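PDB 4G2A: hypothetical protein from Legionella pneumophila subsp. pneumophila, which is of unknown function but has a beta-rich DUF4424 region and a C-terminal helical YARHG domain, and may bind a nutrient. Local coordinates for residues G42-N47 with V179-P184; M205-S208 with D213-Y216; N271-Q276 with E309-L314. All blocks are in the same frame, centred on the assembly; numbering follows the deposited sequence.

Interaction 1 of 3, residues G42-N47 with V179-P184; sequences GSWHYN and VIPNTP
Trp44 and Pro181 mark the nearest backbone approach between 42-47 and 179-184, with their CA atoms 8.2 Å apart, too far for these segments to pair as strands. Residues 43-47 open the long strand 43-54, while 179-180 end strand 174-180 before the chain turns off at Pro181 and Asn182. The two strands are not neighbours: strand 21-33 lies between them, pairing antiparallel with 43-54 and parallel with 174-180. The contact therefore reaches across one intervening strand, and a single large side chain does it. Trp44 has CG beside its backbone N and anti to the carbonyl carbon (chi1 -67°), which lets the six-membered part of the indole swing in against 179-181. Its CZ3 lies 3.8 Å from Val179 CG1, the two side chains crossing at about a right angle. In this beta-rich part of the protein, Trp44 also packs on Ile30 of the intervening strand and on Thr145 and Ala147 of strand 136-150, so the indole spans several strands of the buried interior. CH2 settles on the proline, 3.8 Å from Pro181 CA and 4.1 Å from Pro181 CB. The carbonyl oxygen of Ile180 stands 3.9 Å from Trp44 CZ3, a packing contact that, like the others, meets the ring obliquely. Beyond the indole, Val179 leans on Leu229 and Leu231, and Pro181 on Leu233, all from strand 229-235.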
loop_
_atom_site.group_PDB
_atom_site.type_symbol
_atom_site.label_atom_id
_atom_site.label_comp_id
_atom_site.label_asym_id
_atom_site.label_seq_id
_atom_site.Cartn_x
_atom_site.Cartn_y
_atom_site.Cartn_z
ATOM N N GLY A 42 -7.293 -6.710 4.026
ATOM C CA GLY A 42 -6.986 -5.288 4.036
ATOM C C GLY A 42 -7.284 -4.621 2.709
ATOM O O GLY A 42 -7.338 -5.269 1.650
ATOM N N SER A 43 -7.506 -3.310 2.767
ATOM C CA SER A 43 -7.812 -2.520 1.590
ATOM C C SER A 43 -7.206 -1.127 1.703
ATOM O O SER A 43 -6.845 -0.678 2.790
ATOM C CB SER A 43 -9.325 -2.420 1.388
ATOM O OG SER A 43 -10.003 -2.036 2.576
ATOM N N TRP A 44 -7.044 -0.485 0.539
ATOM C CA TRP A 44 -6.624 0.893 0.382
ATOM C C TRP A 44 -7.717 1.638 -0.375
ATOM O O TRP A 44 -8.214 1.146 -1.397
ATOM C CB TRP A 44 -5.279 0.999 -0.348
ATOM C CG TRP A 44 -4.125 0.446 0.427
ATOM C CD1 TRP A 44 -3.503 -0.746 0.224
ATOM C CD2 TRP A 44 -3.436 1.080 1.515
ATOM N NE1 TRP A 44 -2.491 -0.912 1.131
ATOM C CE2 TRP A 44 -2.416 0.200 1.931
ATOM C CE3 TRP A 44 -3.554 2.329 2.153
ATOM C CZ2 TRP A 44 -1.515 0.525 2.953
ATOM C CZ3 TRP A 44 -2.690 2.632 3.201
ATOM C CH2 TRP A 44 -1.668 1.748 3.573
ATOM N N HIS A 45 -8.094 2.815 0.140
ATOM C CA HIS A 45 -9.094 3.699 -0.454
ATOM C C HIS A 45 -8.395 4.943 -0.971
ATOM O O HIS A 45 -7.756 5.664 -0.215
ATOM C CB HIS A 45 -10.191 4.040 0.565
ATOM C CG HIS A 45 -11.302 4.878 0.014
ATOM N ND1 HIS A 45 -12.022 5.734 0.826
ATOM C CD2 HIS A 45 -11.770 4.983 -1.253
ATOM C CE1 HIS A 45 -12.906 6.317 0.035
ATOM N NE2 HIS A 45 -12.789 5.896 -1.224
ATOM N N TYR A 46 -8.506 5.172 -2.272
ATOM C CA TYR A 46 -7.869 6.277 -2.975
ATOM C C TYR A 46 -8.850 7.383 -3.290
ATOM O O TYR A 46 -9.862 7.130 -3.951
ATOM C CB TYR A 46 -7.247 5.785 -4.300
ATOM C CG TYR A 46 -6.208 4.692 -4.174
ATOM C CD1 TYR A 46 -6.578 3.383 -3.861
ATOM C CD2 TYR A 46 -4.882 4.926 -4.516
ATOM C CE1 TYR A 46 -5.630 2.361 -3.788
ATOM C CE2 TYR A 46 -3.930 3.913 -4.458
ATOM C CZ TYR A 46 -4.306 2.632 -4.087
ATOM O OH TYR A 46 -3.350 1.646 -4.023
ATOM N N ASN A 47 -8.565 8.609 -2.808
ATOM C CA ASN A 47 -9.330 9.801 -3.169
ATOM C C ASN A 47 -8.326 10.707 -3.866
ATOM O O ASN A 47 -7.379 11.185 -3.235
ATOM C CB ASN A 47 -10.001 10.455 -1.980
ATOM C CG ASN A 47 -11.097 9.640 -1.368
ATOM O OD1 ASN A 47 -10.883 8.905 -0.403
ATOM N ND2 ASN A 47 -12.320 9.855 -1.822
ATOM N N VAL A 179 -0.223 8.799 2.464
ATOM C CA VAL A 179 -0.522 7.397 2.787
ATOM C C VAL A 179 -0.848 7.317 4.291
ATOM O O VAL A 179 -0.074 7.804 5.120
ATOM C CB VAL A 179 0.585 6.424 2.362
ATOM C CG1 VAL A 179 0.275 5.004 2.858
ATOM C CG2 VAL A 179 0.759 6.446 0.842
ATOM N N ILE A 180 -2.049 6.804 4.612
ATOM C CA ILE A 180 -2.624 6.722 5.968
ATOM C C ILE A 180 -3.045 5.281 6.241
ATOM O O ILE A 180 -4.187 4.916 5.969
ATOM C CB ILE A 180 -3.830 7.710 6.157
ATOM C CG1 ILE A 180 -3.512 9.095 5.601
ATOM C CG2 ILE A 180 -4.302 7.792 7.632
ATOM C CD1 ILE A 180 -4.698 9.808 5.061
ATOM N N PRO A 181 -2.150 4.467 6.833
ATOM C CA PRO A 181 -2.488 3.049 7.066
ATOM C C PRO A 181 -3.639 2.809 8.052
ATOM O O PRO A 181 -4.324 1.790 7.937
ATOM C CB PRO A 181 -1.179 2.466 7.601
ATOM C CG PRO A 181 -0.109 3.386 7.098
ATOM C CD PRO A 181 -0.734 4.742 7.169
ATOM N N ASN A 182 -3.834 3.722 9.032
ATOM C CA ASN A 182 -4.869 3.631 10.064
ATOM C C ASN A 182 -4.611 2.470 11.049
ATOM O O ASN A 182 -5.522 2.041 11.768
ATOM C CB ASN A 182 -6.264 3.541 9.448
ATOM C CG ASN A 182 -6.705 4.855 8.876
ATOM O OD1 ASN A 182 -6.661 5.886 9.536
ATOM N ND2 ASN A 182 -7.138 4.853 7.643
ATOM N N THR A 183 -3.364 1.979 11.086
ATOM C CA THR A 183 -2.887 0.926 11.995
ATOM C C THR A 183 -1.423 1.253 12.306
ATOM O O THR A 183 -0.799 1.875 11.446
ATOM C CB THR A 183 -3.084 -0.489 11.383
ATOM O OG1 THR A 183 -2.874 -1.487 12.394
ATOM C CG2 THR A 183 -2.157 -0.774 10.204
ATOM N N PRO A 184 -0.816 0.874 13.463
ATOM C CA PRO A 184 0.616 1.209 13.667
ATOM C C PRO A 184 1.518 0.526 12.626
ATOM O O PRO A 184 1.286 -0.631 12.264
ATOM C CB PRO A 184 0.899 0.738 15.106
ATOM C CG PRO A 184 -0.441 0.657 15.750
ATOM C CD PRO A 184 -1.365 0.192 14.654
#

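Interaction 2 of 3, residues M205-S208 with D213-Y216; sequences MSIS and DRKY. With SO4 (sulfate ion), chain F.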
loop_
_atom_site.group_PDB
_atom_site.type_symbol
_atom_site.label_atom_id
_atom_site.label_comp_id
_atom_site.label_asym_id
_atom_site.label_seq_id
_atom_site.Cartn_x
_atom_site.Cartn_y
_atom_site.Cartn_z
HETATM N N MSE A 205 9.707 12.390 1.340
HETATM C CA MSE A 205 8.711 11.916 2.291
HETATM C C MSE A 205 9.018 12.361 3.732
HETATM O O MSE A 205 10.170 12.344 4.180
HETATM C CB MSE A 205 8.597 10.391 2.246
HETATM C CG MSE A 205 7.408 9.849 3.013
HETATM SE SE MSE A 205 7.586 7.938 3.343
HETATM C CE MSE A 205 8.866 8.045 4.823
ATOM N N SER A 206 7.963 12.769 4.440
ATOM C CA SER A 206 8.005 13.104 5.852
ATOM C C SER A 206 7.025 12.165 6.586
ATOM O O SER A 206 6.077 11.660 5.987
ATOM C CB SER A 206 7.695 14.580 6.097
ATOM O OG SER A 206 6.587 15.032 5.336
ATOM N N ILE A 207 7.303 11.886 7.854
ATOM C CA ILE A 207 6.478 11.019 8.696
ATOM C C ILE A 207 5.796 11.932 9.718
ATOM O O ILE A 207 6.458 12.724 10.385
ATOM C CB ILE A 207 7.339 9.886 9.353
ATOM C CG1 ILE A 207 7.843 8.888 8.306
ATOM C CG2 ILE A 207 6.580 9.166 10.460
ATOM C CD1 ILE A 207 9.171 8.180 8.650
ATOM N N SER A 208 4.481 11.816 9.827
ATOM C CA SER A 208 3.676 12.601 10.762
ATOM C C SER A 208 2.803 11.659 11.593
ATOM O O SER A 208 2.437 10.591 11.106
ATOM C CB SER A 208 2.817 13.591 9.980
ATOM O OG SER A 208 2.055 14.434 10.824
ATOM N N ASP A 213 -2.158 6.550 13.893
ATOM C CA ASP A 213 -2.272 7.801 13.158
ATOM C C ASP A 213 -0.970 8.186 12.423
ATOM O O ASP A 213 -0.902 9.278 11.869
ATOM C CB ASP A 213 -2.704 8.913 14.131
ATOM C CG ASP A 213 -4.037 8.641 14.820
ATOM O OD1 ASP A 213 -5.016 8.293 14.113
ATOM O OD2 ASP A 213 -4.105 8.786 16.065
ATOM N N ARG A 214 0.038 7.288 12.387
ATOM C CA ARG A 214 1.317 7.522 11.707
ATOM C C ARG A 214 1.073 7.570 10.195
ATOM O O ARG A 214 0.584 6.607 9.631
ATOM C CB ARG A 214 2.350 6.458 12.098
ATOM C CG ARG A 214 3.792 6.926 11.952
ATOM C CD ARG A 214 4.760 5.754 11.860
ATOM N NE ARG A 214 6.137 6.135 12.194
ATOM C CZ ARG A 214 7.210 5.705 11.543
ATOM N NH1 ARG A 214 7.084 4.880 10.512
ATOM N NH2 ARG A 214 8.421 6.079 11.929
ATOM N N LYS A 215 1.296 8.745 9.583
ATOM C CA LYS A 215 1.050 9.067 8.165
ATOM C C LYS A 215 2.350 9.338 7.438
ATOM O O LYS A 215 3.306 9.807 8.061
ATOM C CB LYS A 215 0.155 10.313 8.042
ATOM C CG LYS A 215 -1.262 10.141 8.543
ATOM C CD LYS A 215 -1.974 11.498 8.732
ATOM C CE LYS A 215 -1.812 12.078 10.113
ATOM N NZ LYS A 215 -2.576 11.312 11.137
ATOM N N TYR A 216 2.373 9.066 6.119
ATOM C CA TYR A 216 3.519 9.261 5.230
ATOM C C TYR A 216 3.120 10.288 4.189
ATOM O O TYR A 216 2.186 10.048 3.413
ATOM C CB TYR A 216 3.942 7.921 4.607
ATOM C CG TYR A 216 4.211 6.867 5.664
ATOM C CD1 TYR A 216 5.431 6.824 6.340
ATOM C CD2 TYR A 216 3.214 5.978 6.058
ATOM C CE1 TYR A 216 5.663 5.898 7.361
ATOM C CE2 TYR A 216 3.430 5.052 7.085
ATOM C CZ TYR A 216 4.663 5.006 7.721
ATOM O OH TYR A 216 4.901 4.071 8.686
HETATM S S SO4 F . 4.613 15.546 13.601
HETATM O O1 SO4 F . 3.402 14.828 14.016
HETATM O O2 SO4 F . 5.768 14.668 13.745
HETATM O O3 SO4 F . 4.511 15.971 12.194
HETATM O O4 SO4 F . 4.782 16.736 14.444
#
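Ile207 and Tyr216 run next to each other off the same face of the hairpin, from a non-hydrogen-bonded antiparallel pair, with Ile207 CG1 3.7 Å from Tyr216 CD1. Met205, present as selenomethionine, follows the same tyrosine: its chain runs out extended through chi1 and chi2 to set SE 3.9 Å from Tyr216 CD1, an oblique Met-aromatic contact, and the bend at chi3 (78°) turns CE to that same ring carbon. The other branch of Ile207 serves Arg214. CG2 sits over one face of the guanidinium, toward its rim, 3.5 Å from Arg214 NE. Arg214 stretches from CG to NE, and its NH1 donates to Tyr216 OH at 3.0 Å, with the hydroxyl at the guanidinium edge and close to its plane. A salt bridge from NH1 to Glu190 and a hydrogen bond between Tyr216 OH and Thr185 OG1 further fix these polar ends. In this beta hairpin, strands 206-208 and 215-220, Ser208 and Lys215 form the hydrogen-bonded pair: Ser208 N reaches Lys215 O at 2.9 Å, and Lys215 N reaches Ser208 O at 2.7 Å, both nearly straight. Their side chains occupy the sheet face opposite Ile207 and Tyr216. Lys215 curls at chi3 and chi4, returning NZ to Asp213 O, 2.7 Å away in the carbonyl plane, on a lone pair. Ser208 OG donates to O3 of a sulfate, probably from the crystallisation liquor, which is also hydrogen-bonded to Gly209 N.

Interaction 3 of 3, residues N271-Q276 with E309-L314; sequences NTIYAQ and EEDKKL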
loop_
_atom_site.group_PDB
_atom_site.type_symbol
_atom_site.label_atom_id
_atom_site.label_comp_id
_atom_site.label_asym_id
_atom_site.label_seq_id
_atom_site.Cartn_x
_atom_site.Cartn_y
_atom_site.Cartn_z
ATOM N N ASN A 271 6.680 -14.680 25.120
ATOM C CA ASN A 271 5.631 -13.738 25.431
ATOM C C ASN A 271 5.231 -12.876 24.219
ATOM O O ASN A 271 4.066 -12.474 24.147
ATOM C CB ASN A 271 6.021 -12.929 26.646
ATOM C CG ASN A 271 5.823 -13.759 27.898
ATOM O OD1 ASN A 271 4.699 -13.944 28.362
ATOM N ND2 ASN A 271 6.881 -14.374 28.412
ATOM N N THR A 272 6.142 -12.726 23.210
ATOM C CA THR A 272 5.908 -12.016 21.943
ATOM C C THR A 272 4.816 -12.773 21.131
ATOM O O THR A 272 4.045 -12.142 20.388
ATOM C CB THR A 272 7.244 -11.894 21.198
ATOM O OG1 THR A 272 8.054 -10.965 21.901
ATOM C CG2 THR A 272 7.113 -11.429 19.736
ATOM N N ILE A 273 4.751 -14.116 21.304
ATOM C CA ILE A 273 3.796 -15.006 20.634
ATOM C C ILE A 273 2.363 -14.583 21.008
ATOM O O ILE A 273 1.488 -14.581 20.143
ATOM C CB ILE A 273 4.083 -16.513 20.954
ATOM C CG1 ILE A 273 5.459 -16.948 20.396
ATOM C CG2 ILE A 273 2.985 -17.433 20.402
ATOM C CD1 ILE A 273 6.018 -18.264 20.937
ATOM N N TYR A 274 2.169 -14.143 22.274
ATOM C CA TYR A 274 0.903 -13.688 22.847
ATOM C C TYR A 274 0.687 -12.180 22.666
ATOM O O TYR A 274 -0.452 -11.758 22.499
ATOM C CB TYR A 274 0.883 -14.004 24.354
ATOM C CG TYR A 274 1.067 -15.463 24.690
ATOM C CD1 TYR A 274 -0.020 -16.329 24.732
ATOM C CD2 TYR A 274 2.315 -15.962 25.050
ATOM C CE1 TYR A 274 0.132 -17.661 25.101
ATOM C CE2 TYR A 274 2.488 -17.309 25.376
ATOM C CZ TYR A 274 1.390 -18.154 25.402
ATOM O OH TYR A 274 1.522 -19.479 25.741
ATOM N N ALA A 275 1.780 -11.374 22.755
ATOM C CA ALA A 275 1.808 -9.900 22.619
ATOM C C ALA A 275 1.370 -9.472 21.228
ATOM O O ALA A 275 0.878 -8.360 21.041
ATOM C CB ALA A 275 3.197 -9.379 22.907
ATOM N N GLN A 276 1.545 -10.389 20.266
ATOM C CA GLN A 276 1.142 -10.370 18.854
ATOM C C GLN A 276 -0.355 -10.028 18.747
ATOM O O GLN A 276 -0.751 -9.314 17.837
ATOM C CB GLN A 276 1.404 -11.801 18.279
ATOM C CG GLN A 276 1.241 -11.974 16.772
ATOM C CD GLN A 276 1.140 -13.414 16.299
ATOM O OE1 GLN A 276 0.639 -13.688 15.196
ATOM N NE2 GLN A 276 1.585 -14.375 17.099
ATOM N N GLU A 309 -1.964 -22.144 14.477
ATOM C CA GLU A 309 -1.154 -23.365 14.390
ATOM C C GLU A 309 0.351 -23.068 14.428
ATOM O O GLU A 309 1.088 -23.829 15.046
ATOM C CB GLU A 309 -1.530 -24.176 13.134
ATOM C CG GLU A 309 -2.900 -24.834 13.269
ATOM C CD GLU A 309 -3.460 -25.559 12.057
ATOM O OE1 GLU A 309 -2.690 -26.278 11.377
ATOM O OE2 GLU A 309 -4.688 -25.458 11.826
ATOM N N GLU A 310 0.797 -21.953 13.803
ATOM C CA GLU A 310 2.206 -21.541 13.778
ATOM C C GLU A 310 2.692 -21.201 15.187
ATOM O O GLU A 310 3.770 -21.647 15.579
ATOM C CB GLU A 310 2.429 -20.343 12.829
ATOM C CG GLU A 310 2.370 -20.671 11.345
ATOM C CD GLU A 310 0.997 -21.027 10.815
ATOM O OE1 GLU A 310 0.129 -20.126 10.755
ATOM O OE2 GLU A 310 0.780 -22.218 10.495
ATOM N N ASP A 311 1.884 -20.426 15.941
ATOM C CA ASP A 311 2.130 -20.015 17.326
ATOM C C ASP A 311 2.328 -21.225 18.212
ATOM O O ASP A 311 3.339 -21.319 18.890
ATOM C CB ASP A 311 0.948 -19.187 17.851
ATOM C CG ASP A 311 0.596 -17.944 17.048
ATOM O OD1 ASP A 311 1.481 -17.419 16.328
ATOM O OD2 ASP A 311 -0.564 -17.509 17.116
ATOM N N LYS A 312 1.379 -22.167 18.164
ATOM C CA LYS A 312 1.357 -23.434 18.902
ATOM C C LYS A 312 2.599 -24.306 18.566
ATOM O O LYS A 312 3.211 -24.845 19.489
ATOM C CB LYS A 312 0.049 -24.190 18.622
ATOM C CG LYS A 312 -1.162 -23.452 19.167
ATOM C CD LYS A 312 -2.463 -23.914 18.557
ATOM C CE LYS A 312 -3.622 -23.149 19.156
ATOM N NZ LYS A 312 -4.862 -23.273 18.343
ATOM N N LYS A 313 3.008 -24.375 17.275
ATOM C CA LYS A 313 4.220 -25.101 16.844
ATOM C C LYS A 313 5.481 -24.487 17.466
ATOM O O LYS A 313 6.367 -25.232 17.895
ATOM C CB LYS A 313 4.360 -25.142 15.312
ATOM C CG LYS A 313 3.478 -26.165 14.633
ATOM C CD LYS A 313 3.648 -26.115 13.118
ATOM C CE LYS A 313 2.876 -27.225 12.452
ATOM N NZ LYS A 313 3.156 -27.295 10.995
ATOM N N LEU A 314 5.554 -23.139 17.543
ATOM C CA LEU A 314 6.705 -22.470 18.165
ATOM C C LEU A 314 6.735 -22.735 19.676
ATOM O O LEU A 314 7.811 -23.045 20.213
ATOM C CB LEU A 314 6.763 -20.966 17.862
ATOM C CG LEU A 314 8.029 -20.218 18.355
ATOM C CD1 LEU A 314 9.326 -20.957 18.004
ATOM C CD2 LEU A 314 8.069 -18.808 17.793
#
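Ile273 and Leu314 supply the apolar part of the contact. CD1 of Ile273 meets Leu314 CD2 at 3.8 Å, the two side chains approaching at a slant, while the other branch, CG2, rests 3.7 Å from Asp311 CB. CG1 of Ile273 lies beside the backbone N (chi1 -64°) and CG2 anti to it, a fork that gives each branch a different residue of helix 309-321. The side chains of Ile273 and Asp311 pass alongside each other head to tail, and their CA atoms come to 6.2 Å. Ile273 also packs on Leu315 and Ile318, and on Ile245 of helix 236-250. The polar part is centred on the Gln276 amide. Its chain, extended beyond CG, sends NE2 to Asp311 OD1 at 3.1 Å along an almost straight N-H (176°). The acceptor lies in the amide plane, yet the donor comes from above the carboxylate, the two planes being 88° apart. NE2 also donates, along a more bent path and out of the amide plane, to Ile273 O, 3.1 Å away, tying the amide to the backbone of helix 263-275, and Gln276 OE1 accepts from Arg241 NE. The other carboxylate oxygen, Asp311 OD2, takes hydrogen bonds from Tyr277 OH and Asn308 N, so this buried acid is gripped at both oxygens, which would probably help stabilise its negative charge. Branched apolar side chains with an adjoining buried polar network here join helices 263-275 and 309-321 within the helical YARHG domain.

Interactions 1 and 2 share the beta-rich part of the chain and touch: strands 174-180 and 215-220 are neighbours, with Val179 N probably hydrogen-bonded to Tyr216 O at 2.9 Å and Ile180 packing on Lys215. Their characters differ. Interaction 1 is buried and wholly apolar in its side chains, joining residues distant in sequence, whereas interaction 2 is a local hairpin at the surface, built on backbone hydrogen bonds and edged with charged groups. Interaction 3 stands apart in the helical domain, its centre about 27 Å from that of interaction 1 and 30 Å from that of interaction 2. Also buried, it combines aliphatic packing with a side-chain hydrogen bond.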